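Local atomic coordinates of Lactamase_B domain-containing protein (Bacillus lehensis G1, PDB entry 7EV5), a protein that binds two zinc ions and probably hydrolyses both beta-lactams and glyoxalase II-type thioesters, as a dual-activity member of the metallo-beta-lactamase superfamily. Residues E23-F27 against I118-F123; H77-W83 against S132-V136; D28-A33 against H59-A65; M1-I5 against Y15-D20. The contacts are given in a common frame with arbitrary orientation. Where two conformers were deposited one is given. Numbering follows the deposited sequence.

Contact 1 of 4, residues E23-F27 against I118-F123; sequences EAVIF and IGTFTF
Val25 (chi1 t) lays CG2 over the face of the Phe121 ring, 3.9 Å from the ring centroid in a CH-pi contact, with Val25 CG2 3.6 Å from Phe121 CD2 and 4.1 Å from Ile118 CG2. Its other methyl, Val25 CG1, lies 4.2 Å from Phe123 CZ. Strands 23-27 and 121-123 belong to different sheets, their axes 9.7 Å apart at 34°: this is face-to-face sheet packing, from the interior of the alpha-beta/beta-alpha sandwich of the metallo-beta-lactamase fold. Phe27 (chi1 m) turns its ring edge to the face of Phe123, centroids 5.9 Å apart and planes at 85°. Segment 118-123 bends through a type II' turn, Ile118 to Phe121, with Gly119 at phi 62°, closed by Ile118 N to Phe121 O (2.8 Å) and Phe121 N to Ile118 O (2.9 Å). Beside this turn Glu23 OE1, also bonded to Asn19, accepts from two waters, at 2.9 and 2.8 Å; the first accepts from Thr120 N (2.7 Å), the second bonds Thr120 OG1 (2.7 Å).

Contact 2 of 4, residues H77-W83 against S132-V136; sequences HTKERHW and SPGSV
The carboxylate of Glu80 (chi1 m, chi2 t) reaches into the type I turn from Ser132 to Ser135, where Glu80 OE2 accepts from both Ser132 OG (2.6 Å) and Gly134 N (2.7 Å). Pro133 N, 3.4 Å from Glu80 OE2, has no proton to give. The second oxygen, Glu80 OE1, takes the backbone NH of Ala55, so the acid ties this turn to the loop of zinc-binding His54 and His56. Ser132, chi1 p, brings its side chain to about 3 Å from that of His54 and about 6 Å from a zinc: Ser132 and Glu80 stand behind the metal ligands, in the second shell of the dinuclear site of the metallo-beta-lactamase fold. Residues 78-79 form a short 3-10 segment, with Glu80 N bonded to His77 O (3.0 Å); after it, Trp83 N bonds Glu80 O (2.8 Å). His77 ND1 accepts from Lys79 N (3.0 Å), while His77 NE2 makes a weak bond to Thr111 O. A water accepts from His77 N at 2.9 Å and lies 3.0 Å from Gly134 O; Pro133 O is taken by His127 NE2. Lys79 and Gly134 approach to 4.9 Å between CA atoms, and a CB on Gly134 would collide with Glu80 CG. Trp83 CH2 rests on Pro133 CD (3.6 Å), and His77 CD2 meets Val136 CG1 (3.7 Å).

Contact 3 of 4, residues D28-A33 against H59-A65; sequences DPGGDA and HIGAVDA. With ZN (zinc ion), chain C.
His59 ND1 donates to Asp28 OD2 at 2.8 Å, a His-carboxylate bond consistent with holding the ring in place while His59 NE2 binds zinc at 2.1 Å. Water 4 lies 2.0 Å from the same ion, and Asp58, Asp150 and His191 complete its site. Asp28 OD2 is also bonded to Thr53 OG1. His59 closes the HxHxDH signature of the superfamily, begun by His54 and His56. Asp28 has a left-handed backbone (phi 50°, psi 60°), and with chi1 m its carboxylate reaches His59. Next to it the two loops join main chain to main chain: Ala62 N donates to Pro29 O (2.9 Å), and Gly61 N makes a weak bond to Gly30 O (2.9 Å). Residues 60-63 form a type I turn, Val63 N to Ile60 O 3.0 Å, leading into helix 63-70. Glycines allow the close fit: Gly30 and His59 have CA atoms 3.8 Å apart, and a CB on Gly61 would strike Gly30 O. Outward lies small-residue packing, with Ala33 CB 3.5 Å from Ala62 CB and 3.6 Å from Ala65 CB, Pro29 CB 4.0 Å from Ala62 CB, and Pro29 CG 3.8 Å from Val63 CG2. Asp32 is the N-cap of helix 33-42, so the segments join the end of strand 23-27 and the start of that helix to the start of helix 63-70; Pro29 touches Leu36 and Ala65 touches Ile37.

Contact 4 of 4, residues M1-I5 against Y15-D20; sequences MFKQI and YVLYND
Strands 2-5 and 15-18 run antiparallel at 170°, axes 4.6 Å apart, as the two arms of the N-terminal beta hairpin. Lys3 and Val16 form the hydrogen-bonded pair (Lys3 N to Val16 O 2.9 Å, Val16 N to Lys3 O 3.0 Å), flanked by the non-hydrogen-bonded pairs Phe2-Leu17 and Gln4-Tyr15; Tyr18 N to Met1 O (2.9 Å) continues the ladder. Tyr18, chi1 p, folds its ring across the neighbouring strand, one face over Met1 O and Tyr18 CE2 3.8 Å from Phe2 CA. Met1, chi1 to chi3 all m, curls round the ring: Met1 CE fills the hollow between Tyr18 CD1 (3.8 Å) and Asn19 CA (3.7 Å), and Met1 SD lies obliquely 5.2 Å from the ring centroid. On the face of Phe2 and Leu17, Phe2 CB sits 4.0 Å from Leu17 CD1, and Phe2 CD1 meets Tyr15 CD1 (3.8 Å). Gln4 NE2 donates to Tyr15 OH (3.1 Å), a hydroxyl also bonded to Ser189 O. Ile5 CD1 fits against Val16 CG2 (3.9 Å). Trp39 of helix 33-42 touches Lys3, Val16 and Ile5, while Leu17, on the other sheet face, meets Phe121 and Phe123 of strand 121-127.

In the fold
From the N terminus, contact 4 closes first, a hairpin between strands 2-7 and 12-18 at the edge of the first sheet. Strand 23-27 follows as the next neighbour of 12-18, joined by probable hydrogen bonds from Val25 N to Leu17 O and Phe27 N to Tyr15 O, so contacts 4 and 1 share that sheet. Contact 1 then closes a long loop by bringing in the second sheet at 118-123. Contact 3 is nested within this loop, binding the end of strand 23-27 to the zinc loop and helix 63-70. Contact 2 opens after contact 3 closes and crosses contact 1, tying together the loops after strands 74-77 and 121-127 beside the metals, across the chain's centre from contact 4.

Contact 1 of 4, residues E23-F27 against I118-F123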
loop_
_atom_site.group_PDB
_atom_site.type_symbol
_atom_site.label_atom_id
_atom_site.label_comp_id
_atom_site.label_asym_id
_atom_site.label_seq_id
_atom_site.Cartn_x
_atom_site.Cartn_y
_atom_site.Cartn_z
ATOM N N GLU A 23 -0.296 -16.663 10.314
ATOM C CA GLU A 23 -0.676 -16.324 8.954
ATOM C C GLU A 23 -0.470 -14.834 8.745
ATOM O O GLU A 23 -0.470 -14.049 9.697
ATOM C CB GLU A 23 -2.139 -16.667 8.715
ATOM C CG GLU A 23 -2.443 -18.139 8.887
ATOM C CD GLU A 23 -3.931 -18.409 8.975
ATOM O OE1 GLU A 23 -4.649 -17.638 9.650
ATOM O OE2 GLU A 23 -4.385 -19.394 8.355
ATOM N N ALA A 24 -0.292 -14.440 7.486
ATOM C CA ALA A 24 0.122 -13.067 7.241
ATOM C C ALA A 24 -0.450 -12.521 5.941
ATOM O O ALA A 24 -0.725 -13.261 4.992
ATOM C CB ALA A 24 1.645 -12.959 7.198
ATOM N N VAL A 25 -0.574 -11.196 5.908
ATOM C CA VAL A 25 -0.942 -10.428 4.721
ATOM C C VAL A 25 0.189 -9.442 4.454
ATOM O O VAL A 25 0.654 -8.764 5.378
ATOM C CB VAL A 25 -2.284 -9.692 4.930
ATOM C CG1 VAL A 25 -2.698 -8.921 3.678
ATOM C CG2 VAL A 25 -3.374 -10.687 5.294
ATOM N N ILE A 26 0.637 -9.375 3.200
ATOM C CA ILE A 26 1.761 -8.536 2.793
ATOM C C ILE A 26 1.210 -7.348 2.019
ATOM O O ILE A 26 0.409 -7.535 1.099
ATOM C CB ILE A 26 2.746 -9.324 1.914
ATOM C CG1 ILE A 26 3.312 -10.539 2.666
ATOM C CG2 ILE A 26 3.853 -8.398 1.427
ATOM C CD1 ILE A 26 4.131 -11.485 1.781
ATOM N N PHE A 27 1.644 -6.134 2.376
ATOM C CA PHE A 27 1.292 -4.920 1.644
ATOM C C PHE A 27 2.533 -4.344 0.992
ATOM O O PHE A 27 3.574 -4.221 1.643
ATOM C CB PHE A 27 0.722 -3.860 2.589
ATOM C CG PHE A 27 -0.550 -4.270 3.249
ATOM C CD1 PHE A 27 -1.774 -3.933 2.705
ATOM C CD2 PHE A 27 -0.523 -5.028 4.405
ATOM C CE1 PHE A 27 -2.948 -4.329 3.316
ATOM C CE2 PHE A 27 -1.695 -5.438 5.015
ATOM C CZ PHE A 27 -2.905 -5.080 4.473
ATOM N N ILE A 118 -9.378 -11.815 3.596
ATOM C CA ILE A 118 -8.235 -12.651 3.249
ATOM C C ILE A 118 -8.059 -13.622 4.409
ATOM O O ILE A 118 -7.567 -13.235 5.476
ATOM C CB ILE A 118 -6.955 -11.821 3.038
ATOM C CG1 ILE A 118 -7.140 -10.748 1.944
ATOM C CG2 ILE A 118 -5.764 -12.741 2.718
ATOM C CD1 ILE A 118 -7.348 -11.298 0.548
ATOM N N GLY A 119 -8.452 -14.874 4.211
ATOM C CA GLY A 119 -8.432 -15.806 5.332
ATOM C C GLY A 119 -9.372 -15.305 6.414
ATOM O O GLY A 119 -10.554 -15.052 6.160
ATOM N N THR A 120 -8.863 -15.128 7.633
ATOM C CA THR A 120 -9.662 -14.533 8.699
ATOM C C THR A 120 -9.392 -13.044 8.900
ATOM O O THR A 120 -9.903 -12.456 9.858
ATOM C CB THR A 120 -9.501 -15.295 10.019
ATOM O OG1 THR A 120 -8.113 -15.421 10.340
ATOM C CG2 THR A 120 -10.142 -16.677 9.932
ATOM N N PHE A 121 -8.611 -12.415 8.023
ATOM C CA PHE A 121 -8.407 -10.970 8.079
ATOM C C PHE A 121 -9.490 -10.293 7.253
ATOM O O PHE A 121 -9.599 -10.544 6.048
ATOM C CB PHE A 121 -7.053 -10.584 7.484
ATOM C CG PHE A 121 -5.869 -11.240 8.137
ATOM C CD1 PHE A 121 -5.230 -10.643 9.216
ATOM C CD2 PHE A 121 -5.377 -12.433 7.654
ATOM C CE1 PHE A 121 -4.122 -11.237 9.797
ATOM C CE2 PHE A 121 -4.268 -13.041 8.240
ATOM C CZ PHE A 121 -3.641 -12.434 9.314
ATOM N N THR A 122 -10.269 -9.418 7.877
ATOM C CA THR A 122 -11.243 -8.637 7.130
ATOM C C THR A 122 -10.825 -7.176 7.091
ATOM O O THR A 122 -10.366 -6.617 8.095
ATOM C CB THR A 122 -12.662 -8.796 7.680
ATOM O OG1 THR A 122 -13.027 -10.177 7.620
ATOM C CG2 THR A 122 -13.661 -7.997 6.836
ATOM N N PHE A 123 -10.973 -6.578 5.913
ATOM C CA PHE A 123 -10.616 -5.192 5.680
ATOM C C PHE A 123 -11.806 -4.452 5.103
ATOM O O PHE A 123 -12.595 -5.022 4.340
ATOM C CB PHE A 123 -9.495 -5.100 4.638
ATOM C CG PHE A 123 -8.266 -5.868 5.008
ATOM C CD1 PHE A 123 -7.324 -5.322 5.866
ATOM C CD2 PHE A 123 -8.048 -7.127 4.491
ATOM C CE1 PHE A 123 -6.182 -6.038 6.209
ATOM C CE2 PHE A 123 -6.914 -7.845 4.821
ATOM C CZ PHE A 123 -5.978 -7.301 5.677
HETATM O O HOH W 1 -6.403 -16.180 7.904
HETATM O O HOH W 2 -7.037 -17.800 11.089
#

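Contact 2 of 4, residues H77-W83 against S132-V136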
loop_
_atom_site.group_PDB
_atom_site.type_symbol
_atom_site.label_atom_id
_atom_site.label_comp_id
_atom_site.label_asym_id
_atom_site.label_seq_id
_atom_site.Cartn_x
_atom_site.Cartn_y
_atom_site.Cartn_z
ATOM N N HIS A 77 -6.054 -2.436 -7.746
ATOM C CA HIS A 77 -7.202 -1.781 -8.361
ATOM C C HIS A 77 -7.111 -1.820 -9.885
ATOM O O HIS A 77 -6.047 -1.593 -10.472
ATOM C CB HIS A 77 -7.322 -0.331 -7.892
ATOM C CG HIS A 77 -8.670 0.258 -8.161
ATOM N ND1 HIS A 77 -9.042 0.739 -9.401
ATOM C CD2 HIS A 77 -9.760 0.379 -7.368
ATOM C CE1 HIS A 77 -10.295 1.163 -9.346
ATOM N NE2 HIS A 77 -10.755 0.946 -8.127
ATOM N N THR A 78 -8.256 -2.092 -10.520
ATOM C CA THR A 78 -8.312 -2.234 -11.975
ATOM C C THR A 78 -7.801 -0.998 -12.710
ATOM O O THR A 78 -7.285 -1.115 -13.831
ATOM C CB THR A 78 -9.743 -2.593 -12.406
ATOM O OG1 THR A 78 -9.720 -3.095 -13.749
ATOM C CG2 THR A 78 -10.681 -1.391 -12.329
ATOM N N LYS A 79 -7.912 0.190 -12.110
ATOM C CA LYS A 79 -7.463 1.377 -12.825
ATOM C C LYS A 79 -5.960 1.379 -13.065
ATOM O O LYS A 79 -5.492 2.104 -13.951
ATOM C CB LYS A 79 -7.905 2.644 -12.102
ATOM C CG LYS A 79 -9.371 2.982 -12.312
ATOM C CD LYS A 79 -9.839 4.004 -11.285
ATOM C CE LYS A 79 -11.330 4.284 -11.402
ATOM N NZ LYS A 79 -11.719 4.553 -12.817
ATOM N N GLU A 80 -5.196 0.584 -12.312
ATOM C CA GLU A 80 -3.753 0.479 -12.502
ATOM C C GLU A 80 -3.318 -0.902 -12.984
ATOM O O GLU A 80 -2.138 -1.241 -12.890
ATOM C CB GLU A 80 -3.012 0.890 -11.224
ATOM C CG GLU A 80 -3.135 2.387 -10.955
ATOM C CD GLU A 80 -2.556 2.807 -9.618
ATOM O OE1 GLU A 80 -1.745 2.060 -9.046
ATOM O OE2 GLU A 80 -2.921 3.893 -9.138
ATOM N N ARG A 81 -4.245 -1.691 -13.535
ATOM C CA ARG A 81 -3.926 -3.068 -13.911
ATOM C C ARG A 81 -2.802 -3.157 -14.937
ATOM O O ARG A 81 -2.037 -4.127 -14.924
ATOM C CB ARG A 81 -5.185 -3.783 -14.413
ATOM C CG ARG A 81 -5.757 -3.278 -15.744
ATOM C CD ARG A 81 -6.970 -4.140 -16.169
ATOM N NE ARG A 81 -7.701 -3.582 -17.305
ATOM C CZ ARG A 81 -7.510 -3.927 -18.574
ATOM N NH1 ARG A 81 -6.587 -4.828 -18.898
ATOM N NH2 ARG A 81 -8.242 -3.351 -19.520
ATOM N N HIS A 82 -2.679 -2.165 -15.825
ATOM C CA HIS A 82 -1.602 -2.165 -16.805
ATOM C C HIS A 82 -0.274 -1.698 -16.231
ATOM O O HIS A 82 0.754 -1.840 -16.903
ATOM C CB HIS A 82 -1.943 -1.236 -17.975
ATOM C CG HIS A 82 -3.165 -1.639 -18.739
ATOM N ND1 HIS A 82 -3.281 -2.862 -19.366
ATOM C CD2 HIS A 82 -4.323 -0.982 -18.975
ATOM C CE1 HIS A 82 -4.460 -2.938 -19.956
ATOM N NE2 HIS A 82 -5.110 -1.811 -19.736
ATOM N N TRP A 83 -0.265 -1.136 -15.024
ATOM C CA TRP A 83 0.948 -0.502 -14.521
ATOM C C TRP A 83 1.998 -1.504 -14.066
ATOM O O TRP A 83 3.191 -1.185 -14.081
ATOM C CB TRP A 83 0.613 0.409 -13.341
ATOM C CG TRP A 83 -0.086 1.673 -13.725
ATOM C CD1 TRP A 83 -0.847 1.897 -14.835
ATOM C CD2 TRP A 83 -0.096 2.883 -12.978
ATOM N NE1 TRP A 83 -1.332 3.187 -14.827
ATOM C CE2 TRP A 83 -0.873 3.819 -13.699
ATOM C CE3 TRP A 83 0.489 3.273 -11.777
ATOM C CZ2 TRP A 83 -1.087 5.126 -13.242
ATOM C CZ3 TRP A 83 0.278 4.573 -11.327
ATOM C CH2 TRP A 83 -0.507 5.480 -12.064
ATOM N N SER A 132 -2.512 8.514 -7.138
ATOM C CA SER A 132 -2.570 7.661 -8.316
ATOM C C SER A 132 -4.014 7.211 -8.479
ATOM O O SER A 132 -4.766 7.182 -7.493
ATOM C CB SER A 132 -1.615 6.454 -8.211
ATOM O OG SER A 132 -2.074 5.487 -7.281
ATOM N N PRO A 133 -4.445 6.875 -9.700
ATOM C CA PRO A 133 -5.879 6.654 -9.941
ATOM C C PRO A 133 -6.411 5.367 -9.345
ATOM O O PRO A 133 -7.624 5.270 -9.114
ATOM C CB PRO A 133 -5.985 6.638 -11.475
ATOM C CG PRO A 133 -4.608 6.262 -11.943
ATOM C CD PRO A 133 -3.671 6.889 -10.954
ATOM N N GLY A 134 -5.556 4.381 -9.105
ATOM C CA GLY A 134 -5.991 3.131 -8.520
ATOM C C GLY A 134 -5.550 2.976 -7.078
ATOM O O GLY A 134 -5.517 1.868 -6.547
ATOM N N SER A 135 -5.226 4.089 -6.427
ATOM C CA SER A 135 -4.849 4.042 -5.021
ATOM C C SER A 135 -6.038 3.600 -4.179
ATOM O O SER A 135 -7.131 4.177 -4.260
ATOM C CB SER A 135 -4.433 5.433 -4.561
ATOM O OG SER A 135 -3.070 5.707 -4.816
ATOM N N VAL A 136 -5.792 2.606 -3.331
ATOM C CA VAL A 136 -6.785 2.144 -2.378
ATOM C C VAL A 136 -6.151 2.090 -1.002
ATOM O O VAL A 136 -4.928 2.022 -0.840
ATOM C CB VAL A 136 -7.425 0.784 -2.729
ATOM C CG1 VAL A 136 -8.116 0.840 -4.090
ATOM C CG2 VAL A 136 -6.393 -0.315 -2.683
HETATM O O HOH W 3 -4.689 -0.848 -5.705
#

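Contact 3 of 4, residues D28-A33 against H59-A65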
loop_
_atom_site.group_PDB
_atom_site.type_symbol
_atom_site.label_atom_id
_atom_site.label_comp_id
_atom_site.label_asym_id
_atom_site.label_seq_id
_atom_site.Cartn_x
_atom_site.Cartn_y
_atom_site.Cartn_z
ATOM N N ASP A 28 2.414 -3.980 -0.280
ATOM C CA ASP A 28 3.409 -3.173 -0.975
ATOM C C ASP A 28 4.855 -3.654 -0.838
ATOM O O ASP A 28 5.710 -2.921 -0.327
ATOM C CB ASP A 28 3.305 -1.711 -0.550
ATOM C CG ASP A 28 1.998 -1.060 -0.951
ATOM O OD1 ASP A 28 1.114 -1.733 -1.516
ATOM O OD2 ASP A 28 1.841 0.157 -0.689
ATOM N N PRO A 29 5.163 -4.879 -1.274
ATOM C CA PRO A 29 6.558 -5.343 -1.284
ATOM C C PRO A 29 7.348 -4.698 -2.416
ATOM O O PRO A 29 7.296 -5.157 -3.562
ATOM C CB PRO A 29 6.407 -6.856 -1.472
ATOM C CG PRO A 29 5.167 -7.015 -2.292
ATOM C CD PRO A 29 4.259 -5.841 -1.928
ATOM N N GLY A 30 8.067 -3.622 -2.096
ATOM C CA GLY A 30 8.536 -2.702 -3.112
ATOM C C GLY A 30 9.939 -2.921 -3.638
ATOM O O GLY A 30 10.265 -2.455 -4.729
ATOM N N GLY A 31 10.768 -3.614 -2.867
ATOM C CA GLY A 31 12.160 -3.822 -3.228
ATOM C C GLY A 31 12.762 -4.801 -2.250
ATOM O O GLY A 31 12.073 -5.341 -1.383
ATOM N N ASP A 32 14.065 -5.035 -2.415
ATOM C CA ASP A 32 14.843 -5.890 -1.513
ATOM C C ASP A 32 14.064 -7.154 -1.142
ATOM O O ASP A 32 13.853 -7.475 0.031
ATOM C CB ASP A 32 15.284 -5.104 -0.281
ATOM C CG ASP A 32 16.454 -5.732 0.437
ATOM O OD1 ASP A 32 16.894 -6.838 0.051
ATOM O OD2 ASP A 32 16.935 -5.107 1.399
ATOM N N ALA A 33 13.608 -7.870 -2.180
ATOM C CA ALA A 33 12.722 -9.010 -1.974
ATOM C C ALA A 33 13.311 -10.011 -0.995
ATOM O O ALA A 33 12.592 -10.567 -0.162
ATOM C CB ALA A 33 12.430 -9.704 -3.306
ATOM N N HIS A 59 6.513 0.374 -4.940
ATOM C CA HIS A 59 5.650 -0.493 -4.154
ATOM C C HIS A 59 5.553 -1.908 -4.698
ATOM O O HIS A 59 4.895 -2.746 -4.067
ATOM C CB HIS A 59 4.247 0.132 -4.028
ATOM C CG HIS A 59 4.268 1.458 -3.334
ATOM N ND1 HIS A 59 3.750 1.663 -2.071
ATOM C CD2 HIS A 59 4.814 2.634 -3.712
ATOM C CE1 HIS A 59 3.969 2.917 -1.710
ATOM N NE2 HIS A 59 4.626 3.524 -2.683
ATOM N N ILE A 60 6.195 -2.214 -5.832
ATOM C CA ILE A 60 5.953 -3.463 -6.550
ATOM C C ILE A 60 7.219 -4.226 -6.905
ATOM O O ILE A 60 7.124 -5.312 -7.485
ATOM C CB ILE A 60 5.101 -3.263 -7.817
ATOM C CG1 ILE A 60 5.925 -2.495 -8.860
ATOM C CG2 ILE A 60 3.784 -2.573 -7.470
ATOM C CD1 ILE A 60 5.297 -2.455 -10.236
ATOM N N GLY A 61 8.401 -3.702 -6.590
ATOM C CA GLY A 61 9.625 -4.305 -7.103
ATOM C C GLY A 61 9.885 -5.715 -6.613
ATOM O O GLY A 61 10.571 -6.485 -7.288
ATOM N N ALA A 62 9.342 -6.078 -5.452
ATOM C CA ALA A 62 9.502 -7.420 -4.902
ATOM C C ALA A 62 8.290 -8.320 -5.140
ATOM O O ALA A 62 8.271 -9.453 -4.650
ATOM C CB ALA A 62 9.818 -7.337 -3.410
ATOM N N VAL A 63 7.289 -7.853 -5.895
ATOM C CA VAL A 63 6.066 -8.638 -6.082
ATOM C C VAL A 63 6.365 -9.990 -6.733
ATOM O O VAL A 63 5.903 -11.029 -6.256
ATOM C CB VAL A 63 5.017 -7.825 -6.863
ATOM C CG1 VAL A 63 3.895 -8.721 -7.361
ATOM C CG2 VAL A 63 4.441 -6.729 -5.983
ATOM N N ASP A 64 7.135 -9.995 -7.828
ATOM C CA ASP A 64 7.441 -11.241 -8.537
ATOM C C ASP A 64 8.022 -12.280 -7.583
ATOM O O ASP A 64 7.533 -13.415 -7.493
ATOM C CB ASP A 64 8.477 -10.964 -9.633
ATOM C CG ASP A 64 7.874 -10.429 -10.931
ATOM O OD1 ASP A 64 6.688 -10.697 -11.229
ATOM O OD2 ASP A 64 8.617 -9.740 -11.672
ATOM N N ALA A 65 9.077 -11.905 -6.865
ATOM C CA ALA A 65 9.774 -12.867 -6.019
ATOM C C ALA A 65 8.883 -13.347 -4.883
ATOM O O ALA A 65 8.850 -14.540 -4.574
ATOM C CB ALA A 65 11.062 -12.252 -5.480
HETATM ZN ZN ZN C . 5.446 5.404 -2.818
HETATM O O HOH W 4 5.081 5.912 -4.719
#

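Contact 4 of 4, residues M1-I5 against Y15-D20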
loop_
_atom_site.group_PDB
_atom_site.type_symbol
_atom_site.label_atom_id
_atom_site.label_comp_id
_atom_site.label_asym_id
_atom_site.label_seq_id
_atom_site.Cartn_x
_atom_site.Cartn_y
_atom_site.Cartn_z
ATOM N N MET A 1 0.371 -6.126 15.901
ATOM C CA MET A 1 0.244 -7.319 15.073
ATOM C C MET A 1 0.675 -7.062 13.627
ATOM O O MET A 1 0.260 -7.764 12.717
ATOM C CB MET A 1 -1.191 -7.853 15.112
ATOM C CG MET A 1 -1.666 -8.261 16.504
ATOM S SD MET A 1 -0.655 -9.551 17.253
ATOM C CE MET A 1 -1.095 -10.960 16.238
ATOM N N PHE A 2 1.512 -6.053 13.413
ATOM C CA PHE A 2 2.074 -5.833 12.091
ATOM C C PHE A 2 3.482 -5.288 12.232
ATOM O O PHE A 2 3.866 -4.752 13.279
ATOM C CB PHE A 2 1.214 -4.898 11.213
ATOM C CG PHE A 2 1.286 -3.449 11.606
ATOM C CD1 PHE A 2 2.194 -2.593 10.999
ATOM C CD2 PHE A 2 0.425 -2.935 12.563
ATOM C CE1 PHE A 2 2.264 -1.253 11.360
ATOM C CE2 PHE A 2 0.487 -1.596 12.925
ATOM C CZ PHE A 2 1.405 -0.756 12.321
ATOM N N LYS A 3 4.250 -5.431 11.155
ATOM C CA LYS A 3 5.581 -4.851 11.063
ATOM C C LYS A 3 5.672 -3.920 9.863
ATOM O O LYS A 3 5.227 -4.265 8.763
ATOM C CB LYS A 3 6.671 -5.919 10.976
ATOM C CG LYS A 3 8.053 -5.318 11.194
ATOM C CD LYS A 3 9.151 -6.349 11.334
ATOM C CE LYS A 3 10.366 -5.724 12.021
ATOM N NZ LYS A 3 11.615 -6.487 11.748
ATOM N N GLN A 4 6.255 -2.751 10.094
ATOM C CA GLN A 4 6.656 -1.826 9.046
ATOM C C GLN A 4 8.059 -2.202 8.589
ATOM O O GLN A 4 8.987 -2.272 9.409
ATOM C CB GLN A 4 6.657 -0.411 9.614
ATOM C CG GLN A 4 7.060 0.682 8.634
ATOM C CD GLN A 4 7.065 2.034 9.301
ATOM O OE1 GLN A 4 7.691 2.214 10.339
ATOM N NE2 GLN A 4 6.336 2.980 8.734
ATOM N N ILE A 5 8.212 -2.450 7.290
ATOM C CA ILE A 5 9.473 -2.928 6.721
ATOM C C ILE A 5 9.863 -2.038 5.547
ATOM O O ILE A 5 9.404 -2.262 4.417
ATOM C CB ILE A 5 9.371 -4.409 6.315
ATOM C CG1 ILE A 5 8.884 -5.257 7.501
ATOM C CG2 ILE A 5 10.715 -4.918 5.806
ATOM C CD1 ILE A 5 8.711 -6.736 7.208
ATOM N N TYR A 15 4.400 -3.632 4.511
ATOM C CA TYR A 15 3.844 -4.014 5.803
ATOM C C TYR A 15 3.537 -5.497 5.793
ATOM O O TYR A 15 3.077 -6.038 4.786
ATOM C CB TYR A 15 2.563 -3.223 6.154
ATOM C CG TYR A 15 2.880 -1.777 6.369
ATOM C CD1 TYR A 15 3.341 -1.326 7.595
ATOM C CD2 TYR A 15 2.772 -0.865 5.333
ATOM C CE1 TYR A 15 3.672 -0.009 7.784
ATOM C CE2 TYR A 15 3.118 0.460 5.510
ATOM C CZ TYR A 15 3.556 0.888 6.746
ATOM O OH TYR A 15 3.907 2.212 6.952
ATOM N N VAL A 16 3.793 -6.160 6.915
ATOM C CA VAL A 16 3.312 -7.517 7.116
ATOM C C VAL A 16 2.378 -7.504 8.313
ATOM O O VAL A 16 2.804 -7.196 9.433
ATOM C CB VAL A 16 4.447 -8.531 7.314
ATOM C CG1 VAL A 16 3.840 -9.911 7.514
ATOM C CG2 VAL A 16 5.384 -8.531 6.116
ATOM N N LEU A 17 1.105 -7.805 8.068
ATOM C CA LEU A 17 0.096 -7.958 9.107
ATOM C C LEU A 17 -0.058 -9.445 9.393
ATOM O O LEU A 17 -0.129 -10.248 8.462
ATOM C CB LEU A 17 -1.234 -7.393 8.600
ATOM C CG LEU A 17 -2.465 -7.500 9.515
ATOM C CD1 LEU A 17 -2.330 -6.636 10.772
ATOM C CD2 LEU A 17 -3.726 -7.128 8.726
ATOM N N TYR A 18 -0.094 -9.818 10.669
ATOM C CA TYR A 18 -0.126 -11.230 11.022
ATOM C C TYR A 18 -1.099 -11.456 12.171
ATOM O O TYR A 18 -1.610 -10.514 12.783
ATOM C CB TYR A 18 1.277 -11.761 11.358
ATOM C CG TYR A 18 2.015 -10.916 12.369
ATOM C CD1 TYR A 18 1.788 -11.078 13.728
ATOM C CD2 TYR A 18 2.930 -9.947 11.969
ATOM C CE1 TYR A 18 2.444 -10.307 14.662
ATOM C CE2 TYR A 18 3.590 -9.171 12.896
ATOM C CZ TYR A 18 3.345 -9.359 14.241
ATOM O OH TYR A 18 4.001 -8.593 15.178
ATOM N N ASN A 19 -1.368 -12.736 12.439
ATOM C CA ASN A 19 -2.222 -13.174 13.537
ATOM C C ASN A 19 -1.457 -14.176 14.395
ATOM O O ASN A 19 -0.313 -14.536 14.099
ATOM C CB ASN A 19 -3.572 -13.730 13.041
ATOM C CG ASN A 19 -3.432 -14.980 12.164
ATOM O OD1 ASN A 19 -2.417 -15.677 12.187
ATOM N ND2 ASN A 19 -4.480 -15.274 11.395
ATOM N N ASP A 20 -2.108 -14.646 15.464
ATOM C CA ASP A 20 -1.445 -15.568 16.380
ATOM C C ASP A 20 -1.190 -16.933 15.754
ATOM O O ASP A 20 -0.273 -17.637 16.193
ATOM C CB ASP A 20 -2.228 -15.689 17.688
ATOM C CG ASP A 20 -2.143 -14.433 18.536
ATOM O OD1 ASP A 20 -1.324 -13.546 18.213
ATOM O OD2 ASP A 20 -2.889 -14.332 19.532
#